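PDB 6S6H: chromosome-partitioning protein ParB from Caulobacter vibrioides NA1000, which binds the centromeric parS site at the replication origin, takes part in chromosome partition and localizes to both poles of the predivisional cell. Local coordinates for residues B[4-16]-B[34-47]. Numbering follows the deposited sequence.
Sequences VLEIGIIENVQRA and FERTQENIAQTIGK. With nucleotides of chain D; nucleotides of chain C.
F34 lies flat against the side chain of E6: CG of E6 stands 3.5 Å from the ring centroid, almost on the normal, in a CH-pi contact, and the carboxylate continues the stack with its plane only 9° from that of the ring. At the edge of the same ring sits the CD1 methyl of I10. After the Schellman turn at E35, R36 reaches back to helix 4-11 and forms a salt bridge from NH1 to OE2 of E6, although the modelled separation is too short to be taken literally. Its chain turns about CG-CD (chi3 88°), which presents one face of the guanidinium to CD1 of I10; this methyl lies toward the rim, 3.6 Å from NE. NE itself donates to OD1 of N40, so the group is held from both helices. T37 caps helix 38-45 with OG1, and at this N-terminus the backbone N of Q38 donates to OP2 of DT3 of chain D while its side-chain NE2 donates to OP2 of DG4 of chain D. Farther along helix 38-45, I41, T44 and I45, together with F34, form the hole that takes the side chain of I10 as a knob; CG2 of I10 lies 3.4 Å from CG2 of T44. I45 adds its own CG2 to this core, and its carbonyl O accepts a nearly straight bond from NE2 of Q14, 3.1 Å away and directed at a lone pair of that oxygen. The other end of that amide, OE1, takes a weak bond from NZ of K47, whose CD packs near a phosphate of DA14 of chain C. Helix 4-11 crosses helix 38-45 at -77°, packing on the first helix of what is consistent with the helix-turn-helix (38-45 and 49-57) of the ParB DNA-binding domain, here seated on parS.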
ATOM      1  N   VAL B   4     -10.475 -28.011   0.595  1.00 63.63           N
ATOM      2  CA  VAL B   4      -9.846 -26.997  -0.309  1.00 61.63           C
ATOM      3  C   VAL B   4     -10.770 -25.779  -0.462  1.00 59.23           C
ATOM      4  O   VAL B   4     -10.255 -24.694  -0.806  1.00 58.34           O
ATOM      5  CB  VAL B   4      -9.475 -27.590  -1.685  1.00 62.85           C
ATOM      6  CG1 VAL B   4      -8.468 -28.724  -1.560  1.00 64.31           C
ATOM      7  CG2 VAL B   4     -10.695 -28.038  -2.478  1.00 63.91           C
ATOM      8  N   LEU B   5     -12.073 -25.953  -0.224  1.00 58.26           N
ATOM      9  CA  LEU B   5     -13.105 -24.884  -0.332  1.00 56.64           C
ATOM     10  C   LEU B   5     -12.740 -23.714   0.591  1.00 54.56           C
ATOM     11  O   LEU B   5     -12.751 -22.570   0.101  1.00 52.78           O
ATOM     12  CB  LEU B   5     -14.481 -25.463   0.017  1.00 57.58           C
ATOM     13  CG  LEU B   5     -15.297 -26.007  -1.158  1.00 58.66           C
ATOM     14  CD1 LEU B   5     -14.441 -26.838  -2.102  1.00 59.74           C
ATOM     15  CD2 LEU B   5     -16.478 -26.822  -0.660  1.00 59.88           C
ATOM     16  N   GLU B   6     -12.422 -23.993   1.861  1.00 54.39           N
ATOM     17  CA  GLU B   6     -12.048 -22.965   2.875  1.00 53.32           C
ATOM     18  C   GLU B   6     -10.842 -22.164   2.373  1.00 52.20           C
ATOM     19  O   GLU B   6     -10.871 -20.926   2.485  1.00 51.03           O
ATOM     20  CB  GLU B   6     -11.682 -23.598   4.220  1.00 53.97           C
ATOM     21  CG  GLU B   6     -12.846 -24.264   4.927  1.00 54.95           C
ATOM     22  CD  GLU B   6     -12.524 -24.803   6.313  1.00 55.49           C
ATOM     23  OE1 GLU B   6     -13.426 -25.403   6.933  1.00 55.99           O
ATOM     24  OE2 GLU B   6     -11.378 -24.621   6.771  1.00 55.02           O
ATOM     25  N   ILE B   7      -9.822 -22.857   1.858  1.00 52.78           N
ATOM     26  CA  ILE B   7      -8.517 -22.258   1.445  1.00 52.32           C
ATOM     27  C   ILE B   7      -8.760 -21.257   0.310  1.00 51.13           C
ATOM     28  O   ILE B   7      -8.265 -20.119   0.417  1.00 49.76           O
ATOM     29  CB  ILE B   7      -7.503 -23.357   1.065  1.00 53.90           C
ATOM     30  CG1 ILE B   7      -7.014 -24.096   2.315  1.00 54.84           C
ATOM     31  CG2 ILE B   7      -6.344 -22.783   0.261  1.00 53.46           C
ATOM     32  CD1 ILE B   7      -6.162 -25.314   2.035  1.00 56.45           C
ATOM     33  N   GLY B   8      -9.493 -21.669  -0.727  1.00 51.40           N
ATOM     34  CA  GLY B   8      -9.826 -20.826  -1.892  1.00 50.88           C
ATOM     35  C   GLY B   8     -10.566 -19.561  -1.488  1.00 49.62           C
ATOM     36  O   GLY B   8     -10.246 -18.490  -2.036  1.00 49.04           O
ATOM     37  N   ILE B   9     -11.522 -19.681  -0.561  1.00 49.44           N
ATOM     38  CA  ILE B   9     -12.354 -18.549  -0.046  1.00 48.59           C
ATOM     39  C   ILE B   9     -11.440 -17.551   0.673  1.00 47.69           C
ATOM     40  O   ILE B   9     -11.574 -16.340   0.410  1.00 47.28           O
ATOM     41  CB  ILE B   9     -13.482 -19.066   0.870  1.00 48.77           C
ATOM     42  CG1 ILE B   9     -14.528 -19.851   0.075  1.00 49.94           C
ATOM     43  CG2 ILE B   9     -14.118 -17.929   1.656  1.00 47.89           C
ATOM     44  CD1 ILE B   9     -15.444 -20.687   0.932  1.00 50.82           C
ATOM     45  N   ILE B  10     -10.555 -18.046   1.545  1.00 47.79           N
ATOM     46  CA  ILE B  10      -9.584 -17.218   2.323  1.00 47.35           C
ATOM     47  C   ILE B  10      -8.640 -16.514   1.340  1.00 47.05           C
ATOM     48  O   ILE B  10      -8.454 -15.289   1.471  1.00 46.00           O
ATOM     49  CB  ILE B  10      -8.827 -18.081   3.356  1.00 47.64           C
ATOM     50  CG1 ILE B  10      -9.765 -18.587   4.456  1.00 47.88           C
ATOM     51  CG2 ILE B  10      -7.645 -17.321   3.939  1.00 47.04           C
ATOM     52  CD1 ILE B  10      -9.253 -19.796   5.205  1.00 48.79           C
ATOM     53  N   GLU B  11      -8.088 -17.265   0.384  1.00 48.43           N
ATOM     54  CA  GLU B  11      -7.150 -16.764  -0.655  1.00 48.65           C
ATOM     55  C   GLU B  11      -7.769 -15.577  -1.404  1.00 48.30           C
ATOM     56  O   GLU B  11      -7.037 -14.610  -1.670  1.00 47.68           O
ATOM     57  CB  GLU B  11      -6.796 -17.881  -1.639  1.00 49.81           C
ATOM     58  CG  GLU B  11      -5.745 -18.841  -1.113  1.00 50.63           C
ATOM     59  CD  GLU B  11      -5.435 -20.005  -2.037  1.00 52.10           C
ATOM     60  OE1 GLU B  11      -4.259 -20.401  -2.109  1.00 53.15           O
ATOM     61  OE2 GLU B  11      -6.369 -20.516  -2.683  1.00 53.14           O
ATOM     62  N   ASN B  12      -9.063 -15.645  -1.728  1.00 49.03           N
ATOM     63  CA  ASN B  12      -9.718 -14.714  -2.689  1.00 49.74           C
ATOM     64  C   ASN B  12     -10.263 -13.467  -1.977  1.00 49.13           C
ATOM     65  O   ASN B  12     -10.746 -12.566  -2.686  1.00 49.06           O
ATOM     66  CB  ASN B  12     -10.794 -15.423  -3.515  1.00 50.85           C
ATOM     67  CG  ASN B  12     -10.207 -16.134  -4.718  1.00 51.92           C
ATOM     68  OD1 ASN B  12     -10.235 -15.606  -5.827  1.00 52.73           O
ATOM     69  ND2 ASN B  12      -9.642 -17.311  -4.503  1.00 52.45           N
ATOM     70  N   VAL B  13     -10.172 -13.388  -0.648  1.00 49.26           N
ATOM     71  CA  VAL B  13     -10.597 -12.182   0.126  1.00 49.51           C
ATOM     72  C   VAL B  13      -9.849 -10.961  -0.426  1.00 50.21           C
ATOM     73  O   VAL B  13     -10.518  -9.958  -0.744  1.00 50.29           O
ATOM     74  CB  VAL B  13     -10.361 -12.357   1.640  1.00 49.04           C
ATOM     75  CG1 VAL B  13     -10.520 -11.041   2.398  1.00 48.21           C
ATOM     76  CG2 VAL B  13     -11.268 -13.432   2.223  1.00 49.24           C
ATOM     77  N   GLN B  14      -8.520 -11.058  -0.552  1.00 51.51           N
ATOM     78  CA  GLN B  14      -7.626  -9.942  -0.974  1.00 52.59           C
ATOM     79  C   GLN B  14      -7.695  -9.742  -2.497  1.00 54.04           C
ATOM     80  O   GLN B  14      -7.389  -8.621  -2.944  1.00 54.41           O
ATOM     81  CB  GLN B  14      -6.190 -10.196  -0.508  1.00 52.35           C
ATOM     82  CG  GLN B  14      -5.455 -11.278  -1.293  1.00 53.21           C
ATOM     83  CD  GLN B  14      -4.196 -11.745  -0.597  1.00 53.46           C
ATOM     84  OE1 GLN B  14      -3.579 -11.012   0.177  1.00 53.03           O
ATOM     85  NE2 GLN B  14      -3.801 -12.978  -0.874  1.00 53.54           N
ATOM     86  N   ARG B  15      -8.075 -10.777  -3.256  1.00 56.05           N
ATOM     87  CA  ARG B  15      -8.124 -10.760  -4.747  1.00 57.64           C
ATOM     88  C   ARG B  15      -9.451 -10.156  -5.226  1.00 57.77           C
ATOM     89  O   ARG B  15      -9.489  -9.672  -6.369  1.00 59.31           O
ATOM     90  CB  ARG B  15      -7.907 -12.169  -5.308  1.00 58.96           C
ATOM     91  CG  ARG B  15      -6.533 -12.744  -4.991  1.00 60.23           C
ATOM     92  CD  ARG B  15      -6.275 -14.111  -5.597  1.00 62.20           C
ATOM     93  NE  ARG B  15      -5.778 -14.029  -6.968  1.00 63.53           N
ATOM     94  CZ  ARG B  15      -6.512 -14.171  -8.075  1.00 65.40           C
ATOM     95  NH1 ARG B  15      -7.812 -14.416  -8.005  1.00 65.93           N
ATOM     96  NH2 ARG B  15      -5.932 -14.070  -9.261  1.00 66.07           N
ATOM     97  N   ALA B  16     -10.492 -10.170  -4.389  1.00 58.06           N
ATOM     98  CA  ALA B  16     -11.820  -9.571  -4.676  1.00 58.01           C
ATOM     99  C   ALA B  16     -11.724  -8.041  -4.602  1.00 57.69           C
ATOM    100  O   ALA B  16     -10.658  -7.529  -4.206  1.00 57.19           O
ATOM    101  CB  ALA B  16     -12.848 -10.106  -3.710  1.00 57.95           C
ATOM    102  N   PHE B  34     -14.430 -21.309  10.539  1.00 51.21           N
ATOM    103  CA  PHE B  34     -13.476 -22.387  10.160  1.00 51.99           C
ATOM    104  C   PHE B  34     -12.479 -22.636  11.297  1.00 52.04           C
ATOM    105  O   PHE B  34     -11.620 -23.531  11.143  1.00 52.27           O
ATOM    106  CB  PHE B  34     -12.749 -22.057   8.855  1.00 51.50           C
ATOM    107  CG  PHE B  34     -13.643 -21.833   7.662  1.00 51.66           C
ATOM    108  CD1 PHE B  34     -14.880 -22.453   7.561  1.00 52.51           C
ATOM    109  CD2 PHE B  34     -13.229 -21.022   6.617  1.00 51.28           C
ATOM    110  CE1 PHE B  34     -15.688 -22.245   6.455  1.00 52.74           C
ATOM    111  CE2 PHE B  34     -14.039 -20.819   5.510  1.00 51.33           C
ATOM    112  CZ  PHE B  34     -15.268 -21.429   5.432  1.00 51.96           C
ATOM    113  N   GLU B  35     -12.592 -21.870  12.388  1.00 51.85           N
ATOM    114  CA  GLU B  35     -11.803 -22.055  13.636  1.00 52.32           C
ATOM    115  C   GLU B  35     -10.312 -22.028  13.284  1.00 51.69           C
ATOM    116  O   GLU B  35      -9.606 -23.000  13.610  1.00 52.67           O
ATOM    117  CB  GLU B  35     -12.213 -23.359  14.322  1.00 54.05           C
ATOM    118  CG  GLU B  35     -13.705 -23.464  14.570  1.00 55.03           C
ATOM    119  CD  GLU B  35     -14.124 -24.795  15.161  1.00 57.14           C
ATOM    120  OE1 GLU B  35     -14.794 -25.568  14.446  1.00 58.90           O
ATOM    121  OE2 GLU B  35     -13.771 -25.059  16.329  1.00 57.72           O
ATOM    122  N   ARG B  36      -9.870 -20.956  12.624  1.00 50.37           N
ATOM    123  CA  ARG B  36      -8.472 -20.774  12.152  1.00 50.14           C
ATOM    124  C   ARG B  36      -7.871 -19.561  12.866  1.00 48.66           C
ATOM    125  O   ARG B  36      -8.627 -18.610  13.147  1.00 48.26           O
ATOM    126  CB  ARG B  36      -8.444 -20.627  10.627  1.00 50.49           C
ATOM    127  CG  ARG B  36      -9.121 -21.773   9.884  1.00 51.75           C
ATOM    128  CD  ARG B  36      -9.227 -21.552   8.385  1.00 51.84           C
ATOM    129  NE  ARG B  36      -8.045 -22.035   7.682  1.00 52.20           N
ATOM    130  CZ  ARG B  36      -7.986 -23.109   6.898  1.00 52.92           C
ATOM    131  NH1 ARG B  36      -9.057 -23.850   6.667  1.00 53.61           N
ATOM    132  NH2 ARG B  36      -6.838 -23.432   6.330  1.00 53.49           N
ATOM    133  N   THR B  37      -6.572 -19.610  13.166  1.00 48.09           N
ATOM    134  CA  THR B  37      -5.827 -18.537  13.881  1.00 47.01           C
ATOM    135  C   THR B  37      -5.488 -17.405  12.905  1.00 45.60           C
ATOM    136  O   THR B  37      -5.596 -17.614  11.686  1.00 45.52           O
ATOM    137  CB  THR B  37      -4.545 -19.076  14.533  1.00 47.59           C
ATOM    138  OG1 THR B  37      -3.681 -19.567  13.506  1.00 48.04           O
ATOM    139  CG2 THR B  37      -4.814 -20.162  15.551  1.00 48.26           C
ATOM    140  N   GLN B  38      -5.080 -16.252  13.438  1.00 44.92           N
ATOM    141  CA  GLN B  38      -4.482 -15.132  12.661  1.00 44.08           C
ATOM    142  C   GLN B  38      -3.279 -15.666  11.868  1.00 44.76           C
ATOM    143  O   GLN B  38      -3.144 -15.311  10.676  1.00 44.08           O
ATOM    144  CB  GLN B  38      -4.057 -13.995  13.592  1.00 42.97           C
ATOM    145  CG  GLN B  38      -5.220 -13.273  14.267  1.00 42.33           C
ATOM    146  CD  GLN B  38      -4.771 -12.042  15.020  1.00 41.49           C
ATOM    147  OE1 GLN B  38      -3.579 -11.824  15.230  1.00 40.67           O
ATOM    148  NE2 GLN B  38      -5.728 -11.221  15.426  1.00 40.69           N
ATOM    149  N   GLU B  39      -2.452 -16.497  12.515  1.00 45.63           N
ATOM    150  CA  GLU B  39      -1.234 -17.123  11.930  1.00 46.56           C
ATOM    151  C   GLU B  39      -1.616 -17.985  10.721  1.00 46.75           C
ATOM    152  O   GLU B  39      -0.902 -17.903   9.708  1.00 46.76           O
ATOM    153  CB  GLU B  39      -0.511 -17.965  12.985  1.00 47.62           C
ATOM    154  CG  GLU B  39       0.715 -18.692  12.459  1.00 48.56           C
ATOM    155  CD  GLU B  39       1.817 -17.790  11.930  1.00 48.96           C
ATOM    156  OE1 GLU B  39       2.581 -18.246  11.055  1.00 50.20           O
ATOM    157  OE2 GLU B  39       1.916 -16.637  12.400  1.00 48.76           O
ATOM    158  N   ASN B  40      -2.680 -18.787  10.835  1.00 47.24           N
ATOM    159  CA  ASN B  40      -3.149 -19.716   9.768  1.00 48.06           C
ATOM    160  C   ASN B  40      -3.616 -18.903   8.555  1.00 47.54           C
ATOM    161  O   ASN B  40      -3.190 -19.230   7.433  1.00 47.60           O
ATOM    162  CB  ASN B  40      -4.244 -20.662  10.270  1.00 49.10           C
ATOM    163  CG  ASN B  40      -4.886 -21.471   9.163  1.00 50.07           C
ATOM    164  OD1 ASN B  40      -5.756 -20.975   8.448  1.00 50.30           O
ATOM    165  ND2 ASN B  40      -4.470 -22.718   9.016  1.00 51.04           N
ATOM    166  N   ILE B  41      -4.456 -17.886   8.777  1.00 46.86           N
ATOM    167  CA  ILE B  41      -4.964 -16.969   7.712  1.00 46.09           C
ATOM    168  C   ILE B  41      -3.761 -16.352   6.995  1.00 45.70           C
ATOM    169  O   ILE B  41      -3.714 -16.432   5.756  1.00 46.05           O
ATOM    170  CB  ILE B  41      -5.897 -15.882   8.290  1.00 45.37           C
ATOM    171  CG1 ILE B  41      -7.158 -16.478   8.922  1.00 45.50           C
ATOM    172  CG2 ILE B  41      -6.240 -14.846   7.225  1.00 45.09           C
ATOM    173  CD1 ILE B  41      -8.002 -17.305   7.977  1.00 45.99           C
ATOM    174  N   ALA B  42      -2.831 -15.773   7.758  1.00 45.30           N
ATOM    175  CA  ALA B  42      -1.601 -15.112   7.263  1.00 45.06           C
ATOM    176  C   ALA B  42      -0.858 -16.046   6.302  1.00 45.73           C
ATOM    177  O   ALA B  42      -0.569 -15.612   5.171  1.00 45.89           O
ATOM    178  CB  ALA B  42      -0.731 -14.706   8.427  1.00 45.02           C
ATOM    179  N   GLN B  43      -0.582 -17.283   6.725  1.00 46.58           N
ATOM    180  CA  GLN B  43       0.146 -18.294   5.910  1.00 48.00           C
ATOM    181  C   GLN B  43      -0.668 -18.636   4.653  1.00 47.95           C
ATOM    182  O   GLN B  43      -0.047 -18.850   3.602  1.00 48.36           O
ATOM    183  CB  GLN B  43       0.452 -19.546   6.736  1.00 49.41           C
ATOM    184  CG  GLN B  43       1.588 -19.354   7.729  1.00 50.16           C
ATOM    185  CD  GLN B  43       2.018 -20.639   8.401  1.00 52.06           C
ATOM    186  OE1 GLN B  43       1.589 -21.733   8.040  1.00 53.57           O
ATOM    187  NE2 GLN B  43       2.874 -20.512   9.404  1.00 52.34           N
ATOM    188  N   THR B  44      -2.001 -18.672   4.757  1.00 47.36           N
ATOM    189  CA  THR B  44      -2.931 -18.992   3.639  1.00 47.69           C
ATOM    190  C   THR B  44      -2.860 -17.900   2.565  1.00 47.12           C
ATOM    191  O   THR B  44      -2.811 -18.260   1.376  1.00 47.64           O
ATOM    192  CB  THR B  44      -4.375 -19.173   4.130  1.00 47.38           C
ATOM    193  OG1 THR B  44      -4.367 -20.147   5.175  1.00 47.69           O
ATOM    194  CG2 THR B  44      -5.328 -19.608   3.037  1.00 47.80           C
ATOM    195  N   ILE B  45      -2.859 -16.623   2.967  1.00 46.22           N
ATOM    196  CA  ILE B  45      -2.950 -15.457   2.036  1.00 45.81           C
ATOM    197  C   ILE B  45      -1.548 -14.930   1.701  1.00 46.02           C
ATOM    198  O   ILE B  45      -1.474 -13.949   0.943  1.00 46.33           O
ATOM    199  CB  ILE B  45      -3.861 -14.351   2.611  1.00 44.95           C
ATOM    200  CG1 ILE B  45      -3.188 -13.560   3.736  1.00 44.55           C
ATOM    201  CG2 ILE B  45      -5.196 -14.935   3.050  1.00 45.05           C
ATOM    202  CD1 ILE B  45      -3.983 -12.365   4.205  1.00 43.78           C
ATOM    203  N   GLY B  46      -0.485 -15.544   2.235  1.00 46.45           N
ATOM    204  CA  GLY B  46       0.916 -15.152   1.974  1.00 46.44           C
ATOM    205  C   GLY B  46       1.243 -13.777   2.538  1.00 45.70           C
ATOM    206  O   GLY B  46       1.978 -13.028   1.873  1.00 45.85           O
ATOM    207  N   LYS B  47       0.722 -13.459   3.725  1.00 45.57           N
ATOM    208  CA  LYS B  47       0.961 -12.179   4.448  1.00 45.03           C
ATOM    209  C   LYS B  47       1.467 -12.491   5.861  1.00 44.40           C
ATOM    210  O   LYS B  47       1.579 -13.684   6.202  1.00 44.24           O
ATOM    211  CB  LYS B  47      -0.323 -11.343   4.497  1.00 45.22           C
ATOM    212  CG  LYS B  47      -0.722 -10.698   3.175  1.00 45.76           C
ATOM    213  CD  LYS B  47       0.112  -9.485   2.829  1.00 46.30           C
ATOM    214  CE  LYS B  47       0.308  -9.302   1.339  1.00 47.16           C
ATOM    215  NZ  LYS B  47      -0.980  -9.074   0.643  1.00 47.42           N
TER
ATOM    216  P    DT D   3      -5.578 -15.974  17.503  1.00 49.46           P
ATOM    217  OP1  DT D   3      -7.042 -16.169  17.346  1.00 50.30           O
ATOM    218  OP2  DT D   3      -4.673 -16.189  16.346  1.00 48.24           O
ATOM    219  O5'  DT D   3      -5.348 -14.503  18.069  1.00 48.28           O
ATOM    220  C5'  DT D   3      -5.870 -14.113  19.358  1.00 48.38           C
ATOM    221  C4'  DT D   3      -5.241 -12.821  19.824  1.00 47.34           C
ATOM    222  O4'  DT D   3      -3.827 -13.004  20.069  1.00 46.77           O
ATOM    223  C3'  DT D   3      -5.352 -11.640  18.847  1.00 46.36           C
ATOM    224  O3'  DT D   3      -6.093 -10.571  19.455  1.00 47.24           O
ATOM    225  C2'  DT D   3      -3.908 -11.254  18.567  1.00 44.98           C
ATOM    226  C1'  DT D   3      -3.203 -11.766  19.798  1.00 45.43           C
ATOM    227  N1   DT D   3      -1.750 -11.996  19.657  1.00 44.96           N
ATOM    228  C2   DT D   3      -0.904 -11.243  20.442  1.00 44.53           C
ATOM    229  O2   DT D   3      -1.299 -10.405  21.237  1.00 44.76           O
ATOM    230  N3   DT D   3       0.431 -11.509  20.262  1.00 44.15           N
ATOM    231  C4   DT D   3       0.991 -12.426  19.393  1.00 44.12           C
ATOM    232  O4   DT D   3       2.212 -12.550  19.340  1.00 44.00           O
ATOM    233  C5   DT D   3       0.046 -13.178  18.598  1.00 44.13           C
ATOM    234  C7   DT D   3       0.562 -14.196  17.629  1.00 44.12           C
ATOM    235  C6   DT D   3      -1.259 -12.926  18.765  1.00 44.70           C
TER
ATOM    236  P    DA C  14       3.303  -8.500   4.976  1.00 45.31           P
ATOM    237  OP1  DA C  14       3.805  -9.641   4.173  1.00 46.34           O
ATOM    238  OP2  DA C  14       2.038  -8.636   5.747  1.00 45.78           O
ATOM    239  O5'  DA C  14       4.495  -8.088   5.945  1.00 46.22           O
ATOM    240  C5'  DA C  14       5.785  -7.781   5.389  1.00 46.57           C
ATOM    241  C4'  DA C  14       6.775  -7.478   6.487  1.00 47.38           C
ATOM    242  O4'  DA C  14       6.410  -6.247   7.151  1.00 46.64           O
ATOM    243  C3'  DA C  14       6.866  -8.528   7.591  1.00 49.02           C
ATOM    244  O3'  DA C  14       8.229  -8.546   8.011  1.00 50.64           O
ATOM    245  C2'  DA C  14       5.948  -7.975   8.665  1.00 48.38           C
ATOM    246  C1'  DA C  14       6.195  -6.485   8.535  1.00 47.21           C
ATOM    247  N9   DA C  14       5.097  -5.622   8.965  1.00 46.16           N
ATOM    248  C8   DA C  14       3.746  -5.800   8.791  1.00 45.75           C
ATOM    249  N7   DA C  14       3.019  -4.821   9.272  1.00 44.98           N
ATOM    250  C5   DA C  14       3.954  -3.933   9.784  1.00 44.84           C
ATOM    251  C6   DA C  14       3.823  -2.692  10.432  1.00 44.90           C
ATOM    252  N6   DA C  14       2.650  -2.107  10.682  1.00 44.50           N
ATOM    253  N1   DA C  14       4.955  -2.066  10.821  1.00 46.01           N
ATOM    254  C2   DA C  14       6.134  -2.653  10.567  1.00 46.54           C
ATOM    255  N3   DA C  14       6.382  -3.816   9.972  1.00 46.29           N
ATOM    256  C4   DA C  14       5.237  -4.412   9.597  1.00 45.53           C
TER
ATOM    257  P    DG D   4      -6.271  -9.153  18.711  1.00 46.22           P
ATOM    258  OP1  DG D   4      -7.658  -8.680  18.949  1.00 47.22           O
ATOM    259  OP2  DG D   4      -5.787  -9.291  17.313  1.00 45.86           O
ATOM    260  O5'  DG D   4      -5.284  -8.210  19.532  1.00 45.15           O
ATOM    261  C5'  DG D   4      -5.580  -7.866  20.900  1.00 45.47           C
ATOM    262  C4'  DG D   4      -4.750  -6.683  21.342  1.00 45.07           C
ATOM    263  O4'  DG D   4      -3.348  -7.038  21.335  1.00 44.42           O
ATOM    264  C3'  DG D   4      -4.870  -5.443  20.459  1.00 44.41           C
ATOM    265  O3'  DG D   4      -4.866  -4.270  21.275  1.00 44.56           O
ATOM    266  C2'  DG D   4      -3.651  -5.535  19.560  1.00 43.26           C
ATOM    267  C1'  DG D   4      -2.623  -6.177  20.473  1.00 43.81           C
ATOM    268  N9   DG D   4      -1.619  -6.984  19.790  1.00 43.32           N
ATOM    269  C8   DG D   4      -1.844  -8.060  18.967  1.00 42.85           C
ATOM    270  N7   DG D   4      -0.745  -8.598  18.514  1.00 42.58           N
ATOM    271  C5   DG D   4       0.268  -7.835  19.078  1.00 42.59           C
ATOM    272  C6   DG D   4       1.676  -7.944  18.954  1.00 42.91           C
ATOM    273  O6   DG D   4       2.331  -8.759  18.295  1.00 42.62           O
ATOM    274  N1   DG D   4       2.332  -6.970  19.701  1.00 44.12           N
ATOM    275  C2   DG D   4       1.712  -6.012  20.466  1.00 44.86           C
ATOM    276  N2   DG D   4       2.519  -5.157  21.115  1.00 46.31           N
ATOM    277  N3   DG D   4       0.400  -5.900  20.589  1.00 44.33           N
ATOM    278  C4   DG D   4      -0.256  -6.838  19.874  1.00 43.38           C
TER